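PDB 7O79: Poly(Beta-D-mannuronate) lyase from Pseudopedobacter saltans, which probably depolymerises poly(beta-D-mannuronate), the mannuronate-rich form of alginate, by lyase-type cleavage of the polysaccharide chain. Local coordinates for residues D276-I281 with G332-G337; Y271-D276 with F325-G330; G207-S212 with G231-S236; H265-N270 with V321-L326. One frame throughout, in Å; residues are numbered along the deposited sequence.

Contact 1: D276-I281 with G332-G337; sequences DGDGLI and GINIGG
Asp278 leans over to Asn334 with a single carboxylate oxygen: its OD2 takes a weak hydrogen bond from ND2 of Asn334 at 3.3 Å, with the carboxylate and amide planes turned 78° apart. The other oxygen, OD1, has the stronger partner, the backbone N-H of Ala331 just ahead of 332-337, and the aspartate is thereby tied to the next turn at two points. Gly279 comes next, close against the carbonyl of Gly332; a CB here would point at that oxygen and run into it. With Leu280 the parallel pairing begins. Its N donates to Gly332 O at 3.0 Å, and its O receives N of Asn334 at 2.8 Å in an almost straight bond, the two spanning Ile333. This is coil-to-coil pairing in a parallel beta-helix, the fold of the chondroitinase B family. CG of Leu280 is anti to the backbone N (chi1 177°), and the side chain lies beside that of Ile333, CD2 to CG2 4.0 Å, with Phe325 touching both. Ile281 turns to the other face, that of Asn334, where its CG1 sits 4.3 Å from the asparagine CB. Its CG2 packs on CA of Gly337, where any CB would collide with it.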
loop_
_atom_site.group_PDB
_atom_site.type_symbol
_atom_site.label_atom_id
_atom_site.label_comp_id
_atom_site.label_asym_id
_atom_site.label_seq_id
_atom_site.Cartn_x
_atom_site.Cartn_y
_atom_site.Cartn_z
ATOM N N ASP A 276 13.667 -2.395 -12.887
ATOM C CA ASP A 276 15.001 -1.825 -12.930
ATOM C C ASP A 276 15.846 -2.253 -11.735
ATOM O O ASP A 276 17.059 -2.433 -11.883
ATOM C CB ASP A 276 14.869 -0.298 -12.996
ATOM C CG ASP A 276 16.175 0.392 -13.298
ATOM O OD1 ASP A 276 17.043 -0.239 -13.947
ATOM O OD2 ASP A 276 16.317 1.571 -12.893
ATOM N N GLY A 277 15.230 -2.444 -10.569
ATOM C CA GLY A 277 15.915 -2.783 -9.330
ATOM C C GLY A 277 15.797 -4.256 -8.984
ATOM O O GLY A 277 15.782 -5.120 -9.867
ATOM N N ASP A 278 15.726 -4.549 -7.680
ATOM C CA ASP A 278 15.709 -5.926 -7.193
ATOM C C ASP A 278 14.298 -6.521 -7.231
ATOM O O ASP A 278 13.293 -5.811 -7.169
ATOM C CB ASP A 278 16.246 -6.016 -5.756
ATOM C CG ASP A 278 17.708 -5.578 -5.621
ATOM O OD1 ASP A 278 18.391 -5.370 -6.640
ATOM O OD2 ASP A 278 18.185 -5.478 -4.466
ATOM N N GLY A 279 14.230 -7.846 -7.309
ATOM C CA GLY A 279 12.945 -8.524 -7.303
ATOM C C GLY A 279 12.355 -8.618 -5.903
ATOM O O GLY A 279 11.178 -8.298 -5.686
ATOM N N LEU A 280 13.185 -9.037 -4.949
ATOM C CA LEU A 280 12.809 -9.209 -3.552
ATOM C C LEU A 280 13.958 -8.742 -2.678
ATOM O O LEU A 280 15.093 -9.200 -2.844
ATOM C CB LEU A 280 12.481 -10.672 -3.245
ATOM C CG LEU A 280 12.135 -11.068 -1.804
ATOM C CD1 LEU A 280 10.936 -10.266 -1.244
ATOM C CD2 LEU A 280 11.916 -12.584 -1.700
ATOM N N ILE A 281 13.672 -7.835 -1.751
ATOM C CA ILE A 281 14.674 -7.327 -0.823
ATOM C C ILE A 281 14.251 -7.693 0.587
ATOM O O ILE A 281 13.175 -7.290 1.039
ATOM C CB ILE A 281 14.863 -5.813 -0.941
ATOM C CG1 ILE A 281 15.414 -5.437 -2.325
ATOM C CG2 ILE A 281 15.765 -5.294 0.200
ATOM C CD1 ILE A 281 15.231 -3.937 -2.663
ATOM N N GLY A 332 18.117 -10.708 -7.972
ATOM C CA GLY A 332 16.826 -11.374 -7.958
ATOM C C GLY A 332 16.239 -11.361 -6.560
ATOM O O GLY A 332 15.151 -10.826 -6.309
ATOM N N ILE A 333 16.967 -11.965 -5.631
ATOM C CA ILE A 333 16.622 -11.936 -4.222
ATOM C C ILE A 333 17.833 -11.398 -3.481
ATOM O O ILE A 333 18.933 -11.955 -3.596
ATOM C CB ILE A 333 16.206 -13.317 -3.694
ATOM C CG1 ILE A 333 15.038 -13.856 -4.541
ATOM C CG2 ILE A 333 15.842 -13.232 -2.201
ATOM C CD1 ILE A 333 14.467 -15.217 -4.110
ATOM N N ASN A 334 17.641 -10.296 -2.767
ATOM C CA ASN A 334 18.697 -9.658 -1.994
ATOM C C ASN A 334 18.436 -9.998 -0.527
ATOM O O ASN A 334 17.531 -9.440 0.097
ATOM C CB ASN A 334 18.699 -8.159 -2.276
ATOM C CG ASN A 334 19.792 -7.403 -1.525
ATOM O OD1 ASN A 334 20.665 -7.989 -0.902
ATOM N ND2 ASN A 334 19.748 -6.093 -1.610
ATOM N N ILE A 335 19.186 -10.967 -0.001
ATOM C CA ILE A 335 19.068 -11.397 1.391
ATOM C C ILE A 335 20.040 -10.538 2.195
ATOM O O ILE A 335 21.239 -10.819 2.256
ATOM C CB ILE A 335 19.348 -12.891 1.559
ATOM C CG1 ILE A 335 18.554 -13.712 0.531
ATOM C CG2 ILE A 335 18.996 -13.366 2.972
ATOM C CD1 ILE A 335 18.920 -15.188 0.519
ATOM N N GLY A 336 19.528 -9.452 2.775
ATOM C CA GLY A 336 20.371 -8.579 3.563
ATOM C C GLY A 336 20.624 -7.223 2.933
ATOM O O GLY A 336 21.758 -6.746 2.934
ATOM N N GLY A 337 19.584 -6.584 2.398
ATOM C CA GLY A 337 19.751 -5.245 1.869
ATOM C C GLY A 337 20.110 -4.254 2.963
ATOM O O GLY A 337 19.808 -4.462 4.136
#

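Contact 2: Y271-D276 with F325-G330; sequences YVRDVD and FLNVGG
Asp274 and Asn327 sit one above the other at matching corners of a parallel beta-helix, both in a left-handed backbone conformation (phi near 60°). Here ND2 of Asn327 donates to OD1 of Asp274; the modelled 2.5 Å is too short for its exact length to be trusted. The same OD1 accepts NH2 of Arg273, and OD2 takes NE of Arg273 at 2.7 Å, so the guanidinium holds the carboxylate side-on in a salt bridge. NE meets OD2 from above the carboxylate plane, though OD2 lies in the guanidinium plane. At another edge of that plane NH1 gives a weak bond to Tyr271 OH, while Leu326 CB lies over one face. An alanine in place of Asp274 would probably leave ND2 of Asn327 and NE of Arg273 without these acceptors and the guanidinium freer to turn. The amide oxygen OD1 of Asn327 is satisfied by Asn400 ND2. Between the backbones, Leu326 N donates to Val272 O at 2.8 Å and Leu326 O accepts Asp274 N at 3.0 Å, joining the two strands up to the corner. Beyond it, Gly329 N finds Val275 O at 2.8 Å, and CG2 of Val275 lies 3.5 Å from CG1 of Val328.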
loop_
_atom_site.group_PDB
_atom_site.type_symbol
_atom_site.label_atom_id
_atom_site.label_comp_id
_atom_site.label_asym_id
_atom_site.label_seq_id
_atom_site.Cartn_x
_atom_site.Cartn_y
_atom_site.Cartn_z
ATOM N N TYR A 271 4.518 -12.504 -9.303
ATOM C CA TYR A 271 5.190 -12.489 -10.601
ATOM C C TYR A 271 5.763 -11.099 -10.859
ATOM O O TYR A 271 5.007 -10.140 -11.056
ATOM C CB TYR A 271 4.214 -12.887 -11.697
ATOM C CG TYR A 271 4.851 -13.079 -13.051
ATOM C CD1 TYR A 271 5.353 -14.319 -13.418
ATOM C CD2 TYR A 271 4.896 -12.052 -13.978
ATOM C CE1 TYR A 271 5.915 -14.527 -14.648
ATOM C CE2 TYR A 271 5.459 -12.249 -15.228
ATOM C CZ TYR A 271 5.973 -13.495 -15.549
ATOM O OH TYR A 271 6.535 -13.732 -16.771
ATOM N N VAL A 272 7.089 -10.990 -10.866
ATOM C CA VAL A 272 7.790 -9.721 -11.052
ATOM C C VAL A 272 8.685 -9.850 -12.275
ATOM O O VAL A 272 9.461 -10.810 -12.380
ATOM C CB VAL A 272 8.624 -9.345 -9.810
ATOM C CG1 VAL A 272 9.349 -8.022 -10.018
ATOM C CG2 VAL A 272 7.727 -9.291 -8.570
ATOM N N ARG A 273 8.591 -8.887 -13.193
ATOM C CA ARG A 273 9.470 -8.944 -14.346
ATOM C C ARG A 273 9.739 -7.554 -14.904
ATOM O O ARG A 273 8.914 -6.644 -14.793
ATOM C CB ARG A 273 8.906 -9.881 -15.418
ATOM C CG ARG A 273 7.577 -9.464 -16.021
ATOM C CD ARG A 273 7.384 -10.138 -17.386
ATOM N NE ARG A 273 8.573 -9.960 -18.210
ATOM C CZ ARG A 273 9.333 -10.938 -18.702
ATOM N NH1 ARG A 273 9.039 -12.213 -18.462
ATOM N NH2 ARG A 273 10.405 -10.626 -19.442
ATOM N N ASP A 274 10.935 -7.405 -15.480
ATOM C CA ASP A 274 11.343 -6.183 -16.188
ATOM C C ASP A 274 11.315 -4.984 -15.251
ATOM O O ASP A 274 10.861 -3.894 -15.607
ATOM C CB ASP A 274 10.486 -5.912 -17.431
ATOM C CG ASP A 274 10.196 -7.167 -18.251
ATOM O OD1 ASP A 274 11.130 -7.938 -18.526
ATOM O OD2 ASP A 274 9.035 -7.361 -18.671
ATOM N N VAL A 275 11.769 -5.182 -14.035
ATOM C CA VAL A 275 11.962 -4.057 -13.135
ATOM C C VAL A 275 13.424 -3.662 -13.200
ATOM O O VAL A 275 14.306 -4.457 -13.555
ATOM C CB VAL A 275 11.516 -4.346 -11.685
ATOM C CG1 VAL A 275 9.994 -4.527 -11.613
ATOM C CG2 VAL A 275 12.218 -5.567 -11.164
ATOM N N ASP A 276 13.667 -2.395 -12.887
ATOM C CA ASP A 276 15.001 -1.825 -12.930
ATOM C C ASP A 276 15.846 -2.253 -11.735
ATOM O O ASP A 276 17.059 -2.433 -11.883
ATOM C CB ASP A 276 14.869 -0.298 -12.996
ATOM C CG ASP A 276 16.175 0.392 -13.298
ATOM O OD1 ASP A 276 17.043 -0.239 -13.947
ATOM O OD2 ASP A 276 16.317 1.571 -12.893
ATOM N N PHE A 325 10.831 -13.933 -10.463
ATOM C CA PHE A 325 11.522 -12.655 -10.660
ATOM C C PHE A 325 12.337 -12.720 -11.955
ATOM O O PHE A 325 13.467 -13.219 -11.954
ATOM C CB PHE A 325 12.439 -12.332 -9.474
ATOM C CG PHE A 325 11.781 -12.480 -8.127
ATOM C CD1 PHE A 325 10.893 -11.506 -7.656
ATOM C CD2 PHE A 325 12.048 -13.581 -7.329
ATOM C CE1 PHE A 325 10.274 -11.639 -6.403
ATOM C CE2 PHE A 325 11.423 -13.722 -6.073
ATOM C CZ PHE A 325 10.535 -12.760 -5.620
ATOM N N LEU A 326 11.823 -12.169 -13.046
ATOM C CA LEU A 326 12.487 -12.345 -14.334
ATOM C C LEU A 326 12.971 -11.026 -14.912
ATOM O O LEU A 326 12.278 -10.009 -14.830
ATOM C CB LEU A 326 11.573 -13.046 -15.343
ATOM C CG LEU A 326 11.243 -14.502 -14.993
ATOM C CD1 LEU A 326 10.027 -14.983 -15.798
ATOM C CD2 LEU A 326 12.435 -15.400 -15.194
ATOM N N ASN A 327 14.168 -11.051 -15.502
ATOM C CA ASN A 327 14.683 -9.898 -16.256
ATOM C C ASN A 327 14.785 -8.661 -15.366
ATOM O O ASN A 327 14.481 -7.545 -15.787
ATOM C CB ASN A 327 13.817 -9.634 -17.497
ATOM C CG ASN A 327 14.434 -8.626 -18.469
ATOM O OD1 ASN A 327 15.659 -8.550 -18.642
ATOM N ND2 ASN A 327 13.574 -7.860 -19.122
ATOM N N VAL A 328 15.222 -8.856 -14.106
ATOM C CA VAL A 328 15.339 -7.735 -13.170
ATOM C C VAL A 328 16.695 -7.071 -13.350
ATOM O O VAL A 328 17.702 -7.733 -13.627
ATOM C CB VAL A 328 15.115 -8.183 -11.704
ATOM C CG1 VAL A 328 13.724 -8.755 -11.553
ATOM C CG2 VAL A 328 16.144 -9.190 -11.238
ATOM N N GLY A 329 16.726 -5.745 -13.198
ATOM C CA GLY A 329 17.970 -5.019 -13.363
ATOM C C GLY A 329 18.901 -5.053 -12.177
ATOM O O GLY A 329 20.074 -4.690 -12.320
ATOM N N GLY A 330 18.412 -5.471 -11.011
ATOM C CA GLY A 330 19.242 -5.593 -9.827
ATOM C C GLY A 330 19.437 -7.047 -9.459
ATOM O O GLY A 330 19.588 -7.892 -10.349
#

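Contact 3: G207-S212 with G231-S236; sequences GMEIIS and GIVGRS
Gly231 starts the contact by bonding to the segment 207-212 through both its N-H and its carbonyl: its N donates to Met208 O at 3.0 Å, from above the carbonyl plane, and its O accepts Ile210 N at 2.8 Å. Ile210 presses directly on this glycine, its CB 3.4 Å from Gly231 O and its CD1 near the glycine N and CA. The parallel register slips here by one residue, since Glu209 pairs with Gly231 but Ile211 with Ile232. Ile210 is the extra residue of this beta bulge, and the slip has a cost: Ile211 N is buried with no hydrogen-bonding partner in the model. Ile232 follows, its CG1 meeting CD1 of Ile211 at 4.2 Å on the inner face. Val233 N then donates to Ile211 O, and the valine side chain turns to the opposite face, where Glu209 crosses it at about a right angle. CG2 of Val233 touches CG of Glu209, and its CG1 lies 3.6 Å from OE2. That OE2 is fixed by Ser212 OG, which donates nearly in line with the C-O bond at 2.6 Å. Arg235 brings its CB to 3.7 Å from Glu209 OE2 and its CD up to OE1; its guanidinium leads off to Arg311 O and a cation-pi contact with Tyr312. In this parallel beta-helix, strand 230-236 lies between 209-214 and 255-260, and 175-177 flanks 209-214 on its far side, while Ile210 and Ile211 pack inward on strands 194-201 and 219-226.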
loop_
_atom_site.group_PDB
_atom_site.type_symbol
_atom_site.label_atom_id
_atom_site.label_comp_id
_atom_site.label_asym_id
_atom_site.label_seq_id
_atom_site.Cartn_x
_atom_site.Cartn_y
_atom_site.Cartn_z
ATOM N N GLY A 207 8.054 7.425 -6.001
ATOM C CA GLY A 207 9.012 6.559 -6.678
ATOM C C GLY A 207 9.914 5.803 -5.730
ATOM O O GLY A 207 11.102 5.598 -6.021
ATOM N N MET A 208 9.377 5.403 -4.578
ATOM C CA MET A 208 10.118 4.650 -3.579
ATOM C C MET A 208 9.248 3.519 -3.062
ATOM O O MET A 208 9.466 2.358 -3.404
ATOM C CB MET A 208 10.571 5.556 -2.431
ATOM C CG MET A 208 11.202 6.837 -2.940
ATOM S SD MET A 208 11.789 7.953 -1.667
ATOM C CE MET A 208 12.350 9.297 -2.738
ATOM N N GLU A 209 8.256 3.851 -2.244
ATOM C CA GLU A 209 7.320 2.870 -1.716
ATOM C C GLU A 209 5.970 3.146 -2.359
ATOM O O GLU A 209 5.303 4.118 -2.012
ATOM C CB GLU A 209 7.270 2.937 -0.196
ATOM C CG GLU A 209 8.642 2.771 0.418
ATOM C CD GLU A 209 8.611 2.633 1.934
ATOM O OE1 GLU A 209 9.648 2.917 2.583
ATOM O OE2 GLU A 209 7.554 2.242 2.480
ATOM N N ILE A 210 5.606 2.318 -3.347
ATOM C CA ILE A 210 4.271 2.390 -3.936
ATOM C C ILE A 210 3.231 2.098 -2.868
ATOM O O ILE A 210 2.277 2.863 -2.658
ATOM C CB ILE A 210 4.145 1.385 -5.100
ATOM C CG1 ILE A 210 5.170 1.664 -6.199
ATOM C CG2 ILE A 210 2.708 1.431 -5.673
ATOM C CD1 ILE A 210 5.262 0.536 -7.248
ATOM N N ILE A 211 3.393 0.957 -2.207
ATOM C CA ILE A 211 2.623 0.547 -1.039
ATOM C C ILE A 211 3.592 0.531 0.133
ATOM O O ILE A 211 4.713 0.022 0.013
ATOM C CB ILE A 211 1.971 -0.832 -1.261
ATOM C CG1 ILE A 211 0.823 -0.709 -2.268
ATOM C CG2 ILE A 211 1.472 -1.431 0.065
ATOM C CD1 ILE A 211 0.350 -2.040 -2.868
ATOM N N SER A 212 3.194 1.138 1.241
ATOM C CA SER A 212 4.031 1.192 2.434
ATOM C C SER A 212 3.224 0.623 3.590
ATOM O O SER A 212 2.332 1.290 4.125
ATOM C CB SER A 212 4.504 2.617 2.709
ATOM O OG SER A 212 5.349 2.671 3.845
ATOM N N GLY A 231 8.499 0.195 -5.247
ATOM C CA GLY A 231 8.132 -1.188 -5.021
ATOM C C GLY A 231 7.042 -1.313 -3.972
ATOM O O GLY A 231 6.586 -0.318 -3.396
ATOM N N ILE A 232 6.633 -2.555 -3.736
ATOM C CA ILE A 232 5.671 -2.885 -2.688
ATOM C C ILE A 232 6.477 -3.183 -1.434
ATOM O O ILE A 232 7.327 -4.081 -1.444
ATOM C CB ILE A 232 4.803 -4.093 -3.077
ATOM C CG1 ILE A 232 3.917 -3.767 -4.285
ATOM C CG2 ILE A 232 3.920 -4.514 -1.888
ATOM C CD1 ILE A 232 3.162 -4.987 -4.840
ATOM N N VAL A 233 6.253 -2.418 -0.367
ATOM C CA VAL A 233 7.198 -2.401 0.747
ATOM C C VAL A 233 6.471 -2.661 2.067
ATOM O O VAL A 233 5.528 -1.940 2.422
ATOM C CB VAL A 233 7.980 -1.076 0.804
ATOM C CG1 VAL A 233 8.887 -1.036 2.018
ATOM C CG2 VAL A 233 8.804 -0.899 -0.459
ATOM N N GLY A 234 6.904 -3.701 2.781
ATOM C CA GLY A 234 6.670 -3.798 4.214
ATOM C C GLY A 234 7.735 -3.011 4.969
ATOM O O GLY A 234 8.827 -3.516 5.225
ATOM N N ARG A 235 7.457 -1.748 5.283
ATOM C CA ARG A 235 8.458 -0.898 5.937
ATOM C C ARG A 235 8.567 -1.180 7.433
ATOM O O ARG A 235 9.674 -1.229 7.983
ATOM C CB ARG A 235 8.115 0.575 5.714
ATOM C CG ARG A 235 8.994 1.553 6.496
ATOM C CD ARG A 235 10.480 1.451 6.137
ATOM N NE ARG A 235 11.270 2.394 6.919
ATOM C CZ ARG A 235 11.716 2.174 8.155
ATOM N NH1 ARG A 235 11.512 0.994 8.755
ATOM N NH2 ARG A 235 12.408 3.131 8.782
ATOM N N SER A 236 7.426 -1.315 8.103
ATOM C CA SER A 236 7.357 -1.595 9.531
ATOM C C SER A 236 6.317 -2.679 9.749
ATOM O O SER A 236 5.527 -3.002 8.852
ATOM C CB SER A 236 7.007 -0.336 10.342
ATOM O OG SER A 236 8.134 0.509 10.409
#

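Contact 4: H265-N270 with V321-L326; sequences HHVVNN and VNNTFL
Asn270 and Asn323 bury the largest areas here, and their side chains lie alongside each other, pointing the same way with amide planes only 5° apart. Each has CG beside its own backbone N (chi1 -58° in both), which sets the two groups in register. OD1 of Asn323 is gripped twice by Asn270, by the backbone N at 2.9 Å and by ND2 at 2.9 Å, the two donors coming from opposite faces of its carbonyl plane. The other end of the Asn323 amide is just as committed: ND2 donates to Val267 O at 2.8 Å, in a nearly straight bond, and Val321 N reaches the same oxygen at 3.1 Å from the opposite face. An alanine in place of Asn323 would probably leave Asn270 N without its acceptor and Val267 O with the Val321 bond alone. Backbone pairing resumes beyond the bend, where Thr324 N donates to Asn270 O at 2.8 Å. On the outer side of the turn Asn322 takes a weak bond at its O from Asn269 N and packs its CB 3.7 Å from Asn269 OD1; the polar ends look elsewhere, Asn322 ND2 to Gly437 O and Asn269 OD1 to Arg439 N. Asn245 ND2 bonds to Asn270 OD1, and Asn360 OD1 receives Asn323 N, extending the series to both sides, and such a row of inward-facing asparagines at the turns of successive coils is a hallmark of pectate-lyase-like parallel beta-helices.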
loop_
_atom_site.group_PDB
_atom_site.type_symbol
_atom_site.label_atom_id
_atom_site.label_comp_id
_atom_site.label_asym_id
_atom_site.label_seq_id
_atom_site.Cartn_x
_atom_site.Cartn_y
_atom_site.Cartn_z
ATOM N N HIS A 265 6.379 -12.842 7.635
ATOM C CA HIS A 265 5.700 -12.501 6.390
ATOM C C HIS A 265 5.496 -13.728 5.514
ATOM O O HIS A 265 6.238 -14.711 5.605
ATOM C CB HIS A 265 6.498 -11.448 5.616
ATOM C CG HIS A 265 6.729 -10.192 6.390
ATOM N ND1 HIS A 265 5.717 -9.534 7.055
ATOM C CD2 HIS A 265 7.869 -9.512 6.667
ATOM C CE1 HIS A 265 6.216 -8.467 7.658
ATOM N NE2 HIS A 265 7.518 -8.435 7.443
ATOM N N HIS A 266 4.461 -13.657 4.669
ATOM C CA HIS A 266 4.150 -14.660 3.650
ATOM C C HIS A 266 4.202 -13.944 2.316
ATOM O O HIS A 266 3.364 -13.078 2.040
ATOM C CB HIS A 266 2.764 -15.283 3.865
ATOM C CG HIS A 266 2.694 -16.221 5.027
ATOM N ND1 HIS A 266 1.536 -16.879 5.378
ATOM C CD2 HIS A 266 3.635 -16.612 5.922
ATOM C CE1 HIS A 266 1.766 -17.634 6.439
ATOM N NE2 HIS A 266 3.034 -17.499 6.783
ATOM N N VAL A 267 5.195 -14.267 1.503
ATOM C CA VAL A 267 5.395 -13.606 0.223
ATOM C C VAL A 267 5.417 -14.724 -0.808
ATOM O O VAL A 267 6.443 -15.379 -0.994
ATOM C CB VAL A 267 6.678 -12.764 0.190
ATOM C CG1 VAL A 267 6.938 -12.238 -1.195
ATOM C CG2 VAL A 267 6.556 -11.605 1.157
ATOM N N VAL A 268 4.272 -14.974 -1.448
ATOM C CA VAL A 268 4.043 -16.195 -2.227
ATOM C C VAL A 268 3.304 -15.863 -3.514
ATOM O O VAL A 268 2.424 -14.996 -3.534
ATOM C CB VAL A 268 3.245 -17.243 -1.417
ATOM C CG1 VAL A 268 3.235 -18.581 -2.146
ATOM C CG2 VAL A 268 3.849 -17.409 -0.011
ATOM N N ASN A 269 3.656 -16.577 -4.594
ATOM C CA ASN A 269 2.936 -16.530 -5.869
ATOM C C ASN A 269 2.926 -15.146 -6.505
ATOM O O ASN A 269 1.972 -14.790 -7.205
ATOM C CB ASN A 269 1.508 -17.057 -5.714
ATOM C CG ASN A 269 1.479 -18.547 -5.425
ATOM O OD1 ASN A 269 2.174 -19.319 -6.087
ATOM N ND2 ASN A 269 0.696 -18.955 -4.431
ATOM N N ASN A 270 3.992 -14.372 -6.313
ATOM C CA ASN A 270 4.143 -13.084 -6.983
ATOM C C ASN A 270 4.942 -13.228 -8.276
ATOM O O ASN A 270 5.925 -13.967 -8.337
ATOM C CB ASN A 270 4.818 -12.065 -6.053
ATOM C CG ASN A 270 4.036 -11.874 -4.750
ATOM O OD1 ASN A 270 2.961 -11.277 -4.755
ATOM N ND2 ASN A 270 4.546 -12.424 -3.655
ATOM N N VAL A 321 8.225 -17.962 -1.045
ATOM C CA VAL A 321 8.147 -19.211 -1.806
ATOM C C VAL A 321 7.333 -19.012 -3.077
ATOM O O VAL A 321 6.405 -18.195 -3.125
ATOM C CB VAL A 321 7.533 -20.359 -0.946
ATOM C CG1 VAL A 321 7.496 -21.662 -1.712
ATOM C CG2 VAL A 321 8.370 -20.585 0.288
ATOM N N ASN A 322 7.689 -19.773 -4.121
ATOM C CA ASN A 322 6.887 -19.849 -5.345
ATOM C C ASN A 322 6.647 -18.487 -5.973
ATOM O O ASN A 322 5.539 -18.190 -6.430
ATOM C CB ASN A 322 5.553 -20.539 -5.089
ATOM C CG ASN A 322 5.719 -22.006 -4.814
ATOM O OD1 ASN A 322 5.388 -22.487 -3.737
ATOM N ND2 ASN A 322 6.235 -22.734 -5.804
ATOM N N ASN A 323 7.677 -17.648 -5.979
ATOM C CA ASN A 323 7.630 -16.380 -6.690
ATOM C C ASN A 323 8.458 -16.474 -7.964
ATOM O O ASN A 323 9.303 -17.356 -8.120
ATOM C CB ASN A 323 8.151 -15.233 -5.813
ATOM C CG ASN A 323 7.367 -15.077 -4.507
ATOM O OD1 ASN A 323 6.250 -14.547 -4.504
ATOM N ND2 ASN A 323 7.955 -15.526 -3.391
ATOM N N THR A 324 8.216 -15.536 -8.876
ATOM C CA THR A 324 8.977 -15.457 -10.115
ATOM C C THR A 324 9.515 -14.044 -10.270
ATOM O O THR A 324 8.750 -13.078 -10.183
ATOM C CB THR A 324 8.100 -15.857 -11.301
ATOM O OG1 THR A 324 7.682 -17.213 -11.112
ATOM C CG2 THR A 324 8.840 -15.719 -12.615
ATOM N N PHE A 325 10.831 -13.933 -10.463
ATOM C CA PHE A 325 11.522 -12.655 -10.660
ATOM C C PHE A 325 12.337 -12.720 -11.955
ATOM O O PHE A 325 13.467 -13.219 -11.954
ATOM C CB PHE A 325 12.439 -12.332 -9.474
ATOM C CG PHE A 325 11.781 -12.480 -8.127
ATOM C CD1 PHE A 325 10.893 -11.506 -7.656
ATOM C CD2 PHE A 325 12.048 -13.581 -7.329
ATOM C CE1 PHE A 325 10.274 -11.639 -6.403
ATOM C CE2 PHE A 325 11.423 -13.722 -6.073
ATOM C CZ PHE A 325 10.535 -12.760 -5.620
ATOM N N LEU A 326 11.823 -12.169 -13.046
ATOM C CA LEU A 326 12.487 -12.345 -14.334
ATOM C C LEU A 326 12.971 -11.026 -14.912
ATOM O O LEU A 326 12.278 -10.009 -14.830
ATOM C CB LEU A 326 11.573 -13.046 -15.343
ATOM C CG LEU A 326 11.243 -14.502 -14.993
ATOM C CD1 LEU A 326 10.027 -14.983 -15.798
ATOM C CD2 LEU A 326 12.435 -15.400 -15.194
#

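Contacts 1, 2 and 4 join the same two neighbouring coils at successive places around the helix. Contacts 2 and 4 share strands 266-273 and 319-328, and both strands then continue into those paired in contact 1; Phe325 packs against contact 1 from inside. Contact 3 joins an earlier pair of coils; its centre lies about 7 Å from that of the chain, against 17 to 20 Å for the others. Contacts 1, 3 and 4 are buried, contact 2 only partly. Chemistry follows place: buried amides at the turn in contact 4, a salt-bridged corner in contact 2, and backbone pairing with aliphatic packing on one face and a carboxylate on the other in contacts 1 and 3.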